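Local coordinates for protein isoprenyl transferase (Helicobacter pylori, PDB 2D2R) that probably condenses isopentenyl diphosphate with an allylic diphosphate to build undecaprenyl diphosphate, working as a magnesium-dependent homodimer, at residues R106-L111 and V138-Y143; S150-S155 and N176-R181. All blocks are in the same frame, centred on the assembly; numbering follows the deposited sequence.

Interaction 1: R106-L111 and V138-Y143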
loop_
_atom_site.group_PDB
_atom_site.type_symbol
_atom_site.label_atom_id
_atom_site.label_comp_id
_atom_site.label_asym_id
_atom_site.label_seq_id
_atom_site.Cartn_x
_atom_site.Cartn_y
_atom_site.Cartn_z
ATOM N N ARG A 106 -18.337 -9.451 8.365
ATOM C CA ARG A 106 -18.469 -8.447 7.334
ATOM C C ARG A 106 -17.718 -8.885 6.086
ATOM O O ARG A 106 -16.654 -9.465 6.191
ATOM C CB ARG A 106 -17.928 -7.117 7.853
ATOM C CG ARG A 106 -18.379 -5.900 7.069
ATOM C CD ARG A 106 -18.444 -4.655 8.003
ATOM N NE ARG A 106 -18.227 -3.440 7.231
ATOM C CZ ARG A 106 -18.164 -2.216 7.747
ATOM N NH1 ARG A 106 -18.315 -2.026 9.050
ATOM N NH2 ARG A 106 -17.917 -1.181 6.951
ATOM N N ALA A 107 -18.322 -8.673 4.925
ATOM C CA ALA A 107 -17.705 -8.974 3.636
ATOM C C ALA A 107 -17.373 -7.658 2.929
ATOM O O ALA A 107 -18.151 -6.689 3.020
ATOM C CB ALA A 107 -18.686 -9.756 2.745
ATOM N N ILE A 108 -16.221 -7.627 2.240
ATOM C CA ILE A 108 -15.822 -6.487 1.441
ATOM C C ILE A 108 -15.371 -7.038 0.108
ATOM O O ILE A 108 -14.926 -8.181 -0.004
ATOM C CB ILE A 108 -14.692 -5.620 2.117
ATOM C CG1 ILE A 108 -13.394 -6.399 2.319
ATOM C CG2 ILE A 108 -15.214 -5.081 3.450
ATOM C CD1 ILE A 108 -12.268 -5.541 2.976
ATOM N N GLY A 109 -15.535 -6.241 -0.926
ATOM C CA GLY A 109 -15.179 -6.692 -2.244
ATOM C C GLY A 109 -16.362 -6.347 -3.103
ATOM O O GLY A 109 -17.338 -5.776 -2.609
ATOM N N ASP A 110 -16.274 -6.675 -4.379
ATOM C CA ASP A 110 -17.343 -6.431 -5.327
ATOM C C ASP A 110 -18.386 -7.581 -5.274
ATOM O O ASP A 110 -18.304 -8.516 -6.080
ATOM C CB ASP A 110 -16.744 -6.401 -6.713
ATOM C CG ASP A 110 -17.698 -5.887 -7.754
ATOM O OD1 ASP A 110 -18.915 -5.697 -7.468
ATOM O OD2 ASP A 110 -17.203 -5.689 -8.881
ATOM N N LEU A 111 -19.342 -7.485 -4.359
ATOM C CA LEU A 111 -20.359 -8.521 -4.192
ATOM C C LEU A 111 -21.367 -8.609 -5.341
ATOM O O LEU A 111 -22.066 -9.611 -5.481
ATOM C CB LEU A 111 -21.084 -8.306 -2.873
ATOM C CG LEU A 111 -20.097 -7.998 -1.740
ATOM C CD1 LEU A 111 -20.824 -8.088 -0.380
ATOM C CD2 LEU A 111 -18.904 -8.976 -1.779
ATOM N N VAL A 138 -13.518 -9.551 8.973
ATOM C CA VAL A 138 -13.878 -9.087 7.660
ATOM C C VAL A 138 -13.245 -10.010 6.636
ATOM O O VAL A 138 -12.050 -10.326 6.747
ATOM C CB VAL A 138 -13.362 -7.632 7.418
ATOM C CG1 VAL A 138 -13.909 -7.095 6.088
ATOM C CG2 VAL A 138 -13.748 -6.725 8.612
ATOM N N LEU A 139 -14.053 -10.489 5.675
ATOM C CA LEU A 139 -13.491 -11.318 4.611
ATOM C C LEU A 139 -13.563 -10.535 3.309
ATOM O O LEU A 139 -14.622 -10.000 2.908
ATOM C CB LEU A 139 -14.206 -12.691 4.442
ATOM C CG LEU A 139 -14.061 -13.752 5.570
ATOM C CD1 LEU A 139 -14.744 -15.100 5.115
ATOM C CD2 LEU A 139 -12.629 -13.989 5.933
ATOM N N ALA A 140 -12.405 -10.440 2.669
ATOM C CA ALA A 140 -12.286 -9.771 1.393
ATOM C C ALA A 140 -12.644 -10.806 0.336
ATOM O O ALA A 140 -11.916 -11.762 0.156
ATOM C CB ALA A 140 -10.843 -9.300 1.191
ATOM N N LEU A 141 -13.761 -10.598 -0.343
ATOM C CA LEU A 141 -14.257 -11.514 -1.348
ATOM C C LEU A 141 -14.409 -10.857 -2.688
ATOM O O LEU A 141 -15.133 -9.880 -2.837
ATOM C CB LEU A 141 -15.613 -12.069 -0.877
ATOM C CG LEU A 141 -15.539 -12.780 0.467
ATOM C CD1 LEU A 141 -16.980 -12.960 1.040
ATOM C CD2 LEU A 141 -14.867 -14.167 0.299
ATOM N N ASN A 142 -13.745 -11.414 -3.697
ATOM C CA ASN A 142 -13.745 -10.809 -5.040
ATOM C C ASN A 142 -13.330 -9.350 -4.788
ATOM O O ASN A 142 -13.913 -8.416 -5.322
ATOM C CB ASN A 142 -15.131 -10.820 -5.687
ATOM C CG ASN A 142 -15.117 -10.337 -7.084
ATOM O OD1 ASN A 142 -14.115 -10.492 -7.817
ATOM N ND2 ASN A 142 -16.233 -9.738 -7.513
ATOM N N TYR A 143 -12.305 -9.208 -3.970
ATOM C CA TYR A 143 -11.813 -7.886 -3.552
ATOM C C TYR A 143 -10.569 -7.363 -4.244
ATOM O O TYR A 143 -9.598 -8.100 -4.452
ATOM C CB TYR A 143 -11.505 -7.914 -2.050
ATOM C CG TYR A 143 -10.985 -6.584 -1.536
ATOM C CD1 TYR A 143 -11.865 -5.579 -1.091
ATOM C CD2 TYR A 143 -9.621 -6.281 -1.606
ATOM C CE1 TYR A 143 -11.369 -4.277 -0.724
ATOM C CE2 TYR A 143 -9.129 -5.004 -1.254
ATOM C CZ TYR A 143 -9.983 -4.009 -0.820
ATOM O OH TYR A 143 -9.442 -2.741 -0.520
#
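I108 turns CG1 into the crowded position between its backbone N and carbonyl carbon (chi1 62°), with CG2 beside the N, while Y143 holds its ring anti to its own N (chi1 180°). CG2 of I108 therefore meets CG1 of V138 at 3.6 Å, the two side chains crossing at about a right angle, and CG1 of I108 comes obliquely to CD1 of the Y143 ring. The G109 CA lies at the edge of that ring. I108, V138 and A140 share one face of the sheet, whose two strands run parallel: L139 N bonds R106 O, I108 N bonds L139 O at 2.9 Å, and L141 N bonds I108 O at 2.7 Å, nearly along the C=O axis. Past the strand ends, D110, centre of an inverse gamma turn, donates its N-H to N142 O from above the carbonyl plane, and N142 ND2 returns a 2.8 Å bond to a lone pair of D110 O. The two strands belong to a beta-alpha-beta unit of the parallel sheet, 104-108 at its edge within the chain. Helix 116-129 packs I122 on A107 and L141, strand 62-66 flanks V138-A140 on the other side, and Y143 OH is hydrogen-bonded to E148 OE1 of helix 145-158.

Interaction 2: S150-S155 and N176-R181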
loop_
_atom_site.group_PDB
_atom_site.type_symbol
_atom_site.label_atom_id
_atom_site.label_comp_id
_atom_site.label_asym_id
_atom_site.label_seq_id
_atom_site.Cartn_x
_atom_site.Cartn_y
_atom_site.Cartn_z
ATOM N N SER A 150 -12.728 2.651 -6.893
ATOM C CA SER A 150 -13.519 3.005 -8.058
ATOM C C SER A 150 -14.984 3.006 -7.682
ATOM O O SER A 150 -15.725 3.843 -8.137
ATOM C CB SER A 150 -13.332 1.967 -9.174
ATOM O OG SER A 150 -12.009 2.042 -9.660
ATOM N N ARG A 151 -15.408 2.017 -6.898
ATOM C CA ARG A 151 -16.813 1.936 -6.494
ATOM C C ARG A 151 -17.120 3.053 -5.506
ATOM O O ARG A 151 -18.239 3.584 -5.491
ATOM C CB ARG A 151 -17.121 0.553 -5.893
ATOM C CG ARG A 151 -17.121 -0.541 -6.963
ATOM C CD ARG A 151 -17.559 -1.939 -6.388
ATOM N NE ARG A 151 -16.520 -2.611 -5.589
ATOM C CZ ARG A 151 -16.493 -2.665 -4.255
ATOM N NH1 ARG A 151 -17.445 -2.089 -3.559
ATOM N NH2 ARG A 151 -15.493 -3.274 -3.596
ATOM N N ALA A 152 -16.124 3.454 -4.713
ATOM C CA ALA A 152 -16.348 4.539 -3.754
ATOM C C ALA A 152 -16.609 5.802 -4.553
ATOM O O ALA A 152 -17.478 6.610 -4.200
ATOM C CB ALA A 152 -15.133 4.713 -2.875
ATOM N N PHE A 153 -15.875 5.959 -5.650
ATOM C CA PHE A 153 -16.015 7.159 -6.485
ATOM C C PHE A 153 -17.376 7.220 -7.162
ATOM O O PHE A 153 -17.984 8.296 -7.296
ATOM C CB PHE A 153 -14.956 7.221 -7.584
ATOM C CG PHE A 153 -15.254 8.267 -8.628
ATOM C CD1 PHE A 153 -14.895 9.616 -8.424
ATOM C CD2 PHE A 153 -15.933 7.925 -9.795
ATOM C CE1 PHE A 153 -15.218 10.614 -9.389
ATOM C CE2 PHE A 153 -16.263 8.900 -10.766
ATOM C CZ PHE A 153 -15.907 10.258 -10.571
ATOM N N LYS A 154 -17.799 6.053 -7.644
ATOM C CA LYS A 154 -19.087 5.903 -8.334
ATOM C C LYS A 154 -20.175 6.216 -7.323
ATOM O O LYS A 154 -21.234 6.769 -7.671
ATOM C CB LYS A 154 -19.222 4.470 -8.862
ATOM C CG LYS A 154 -20.501 4.172 -9.654
ATOM C CD LYS A 154 -20.377 2.816 -10.428
ATOM C CE LYS A 154 -20.031 1.669 -9.491
ATOM N NZ LYS A 154 -19.286 0.502 -10.164
ATOM N N SER A 155 -19.918 5.840 -6.077
ATOM C CA SER A 155 -20.844 6.113 -4.996
ATOM C C SER A 155 -20.977 7.639 -4.817
ATOM O O SER A 155 -22.101 8.151 -4.685
ATOM C CB SER A 155 -20.359 5.472 -3.689
ATOM O OG SER A 155 -21.124 5.906 -2.564
ATOM N N ASN A 176 -15.488 7.203 4.032
ATOM C CA ASN A 176 -16.819 6.774 4.480
ATOM C C ASN A 176 -17.699 6.137 3.425
ATOM O O ASN A 176 -18.820 5.721 3.717
ATOM C CB ASN A 176 -17.340 7.994 5.298
ATOM C CG ASN A 176 -16.530 8.100 6.621
ATOM O OD1 ASN A 176 -15.554 8.981 6.872
ATOM N ND2 ASN A 176 -16.793 7.104 7.488
ATOM N N ARG A 177 -17.161 5.979 2.205
ATOM C CA ARG A 177 -17.881 5.292 1.136
ATOM C C ARG A 177 -17.147 3.984 0.760
ATOM O O ARG A 177 -17.639 3.261 -0.129
ATOM C CB ARG A 177 -17.983 6.105 -0.158
ATOM C CG ARG A 177 -18.663 7.445 -0.129
ATOM C CD ARG A 177 -20.109 7.327 0.364
ATOM N NE ARG A 177 -20.729 8.658 0.479
ATOM C CZ ARG A 177 -21.497 9.219 -0.445
ATOM N NH1 ARG A 177 -21.771 8.576 -1.585
ATOM N NH2 ARG A 177 -21.971 10.450 -0.237
ATOM N N LEU A 178 -15.975 3.708 1.371
ATOM C CA LEU A 178 -15.220 2.470 1.079
ATOM C C LEU A 178 -15.975 1.337 1.759
ATOM O O LEU A 178 -16.733 1.602 2.673
ATOM C CB LEU A 178 -13.804 2.569 1.663
ATOM C CG LEU A 178 -12.952 3.553 0.811
ATOM C CD1 LEU A 178 -11.650 3.827 1.471
ATOM C CD2 LEU A 178 -12.707 2.934 -0.584
ATOM N N ASP A 179 -15.777 0.102 1.310
ATOM C CA ASP A 179 -16.446 -1.091 1.918
ATOM C C ASP A 179 -16.136 -1.162 3.415
ATOM O O ASP A 179 -16.901 -1.702 4.210
ATOM C CB ASP A 179 -15.904 -2.385 1.276
ATOM C CG ASP A 179 -16.220 -2.510 -0.192
ATOM O OD1 ASP A 179 -15.767 -3.514 -0.803
ATOM O OD2 ASP A 179 -16.911 -1.642 -0.782
ATOM N N THR A 180 -14.990 -0.620 3.815
ATOM C CA THR A 180 -14.510 -0.646 5.204
ATOM C C THR A 180 -14.984 0.533 6.055
ATOM O O THR A 180 -14.489 0.734 7.154
ATOM C CB THR A 180 -12.948 -0.593 5.226
ATOM O OG1 THR A 180 -12.549 0.501 4.393
ATOM C CG2 THR A 180 -12.340 -1.862 4.631
ATOM N N ARG A 181 -15.903 1.330 5.562
ATOM C CA ARG A 181 -16.333 2.476 6.345
ATOM C C ARG A 181 -16.624 2.070 7.807
ATOM O O ARG A 181 -17.134 0.957 8.083
ATOM C CB ARG A 181 -17.567 3.093 5.687
ATOM C CG ARG A 181 -18.779 2.200 5.678
ATOM C CD ARG A 181 -19.807 2.850 4.780
ATOM N NE ARG A 181 -20.567 3.909 5.466
ATOM C CZ ARG A 181 -21.573 3.680 6.329
ATOM N NH1 ARG A 181 -21.950 2.435 6.628
ATOM N NH2 ARG A 181 -22.213 4.699 6.897
#
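Helix 145-158 supplies residues 150-155, and 176-181 faces it as an irregular loop that closes in a type I beta turn from L178 to R181, the helix and loop backbones coming nearest at A152 and R177, 5.2 Å between CA atoms. Two polar grips flank a small apolar touch. At one end the R151 chain bends at chi3 (-76°) and presents the end of its guanidinium to D179: NH2 reaches OD1 at 2.8 Å and NH1 reaches OD2 at 2.9 Å. Each carboxylate oxygen uses its syn lone pair. The carboxylate is twisted 30° from the guanidinium plane, yet both oxygens stay close to that plane, and the end-on, two-nitrogen salt bridge limits the rotation of both groups. OD1 has a second partner in the backbone N-H of G109, which, together with the arginine, would be expected to keep D179 ionised. At the other end R177 bends at chi2 (-58°), its aliphatic part passing S155 with CD 3.4 Å from OG. The guanidinium then turns so that NH1 donates to S155 OG at 2.9 Å, with the oxygen in the guanidinium plane, while NH2 bonds S159 O beyond the helix. Set between these grips, the methyl of A152 points toward the loop and meets CD2 of L178 at 3.8 Å. L178 itself is buried against E148 and L149 of the same helix and against W204 and Q205. The contact thus pins the loop between helix 171-175 and strand 188-191 to one side of helix 145-158, whereas F153, directed away from the loop, meets F153 of the second subunit edge-to-face, and D179 and T180 rest on I108 of strand 104-108.

Interaction 1 comes first along the chain and closes before interaction 2 opens; strand 136-140 leads on to helix 145-158, which carries one side of the second contact. Their centres lie 13 Å apart, and they touch directly. R181 O accepts a probable hydrogen bond from R106 NH2 at 2.5 Å, which with the G109-D179 pair (G109 N to D179 OD1, 2.7 Å) joins the edge strand of the sheet, through the 176-181 loop, to the helix. Interaction 1 lies within the parallel sheet of the cis-prenyltransferase fold, while interaction 2 sits further out, on a helix that also meets the second subunit, linking the sheet edge to the dimer interface.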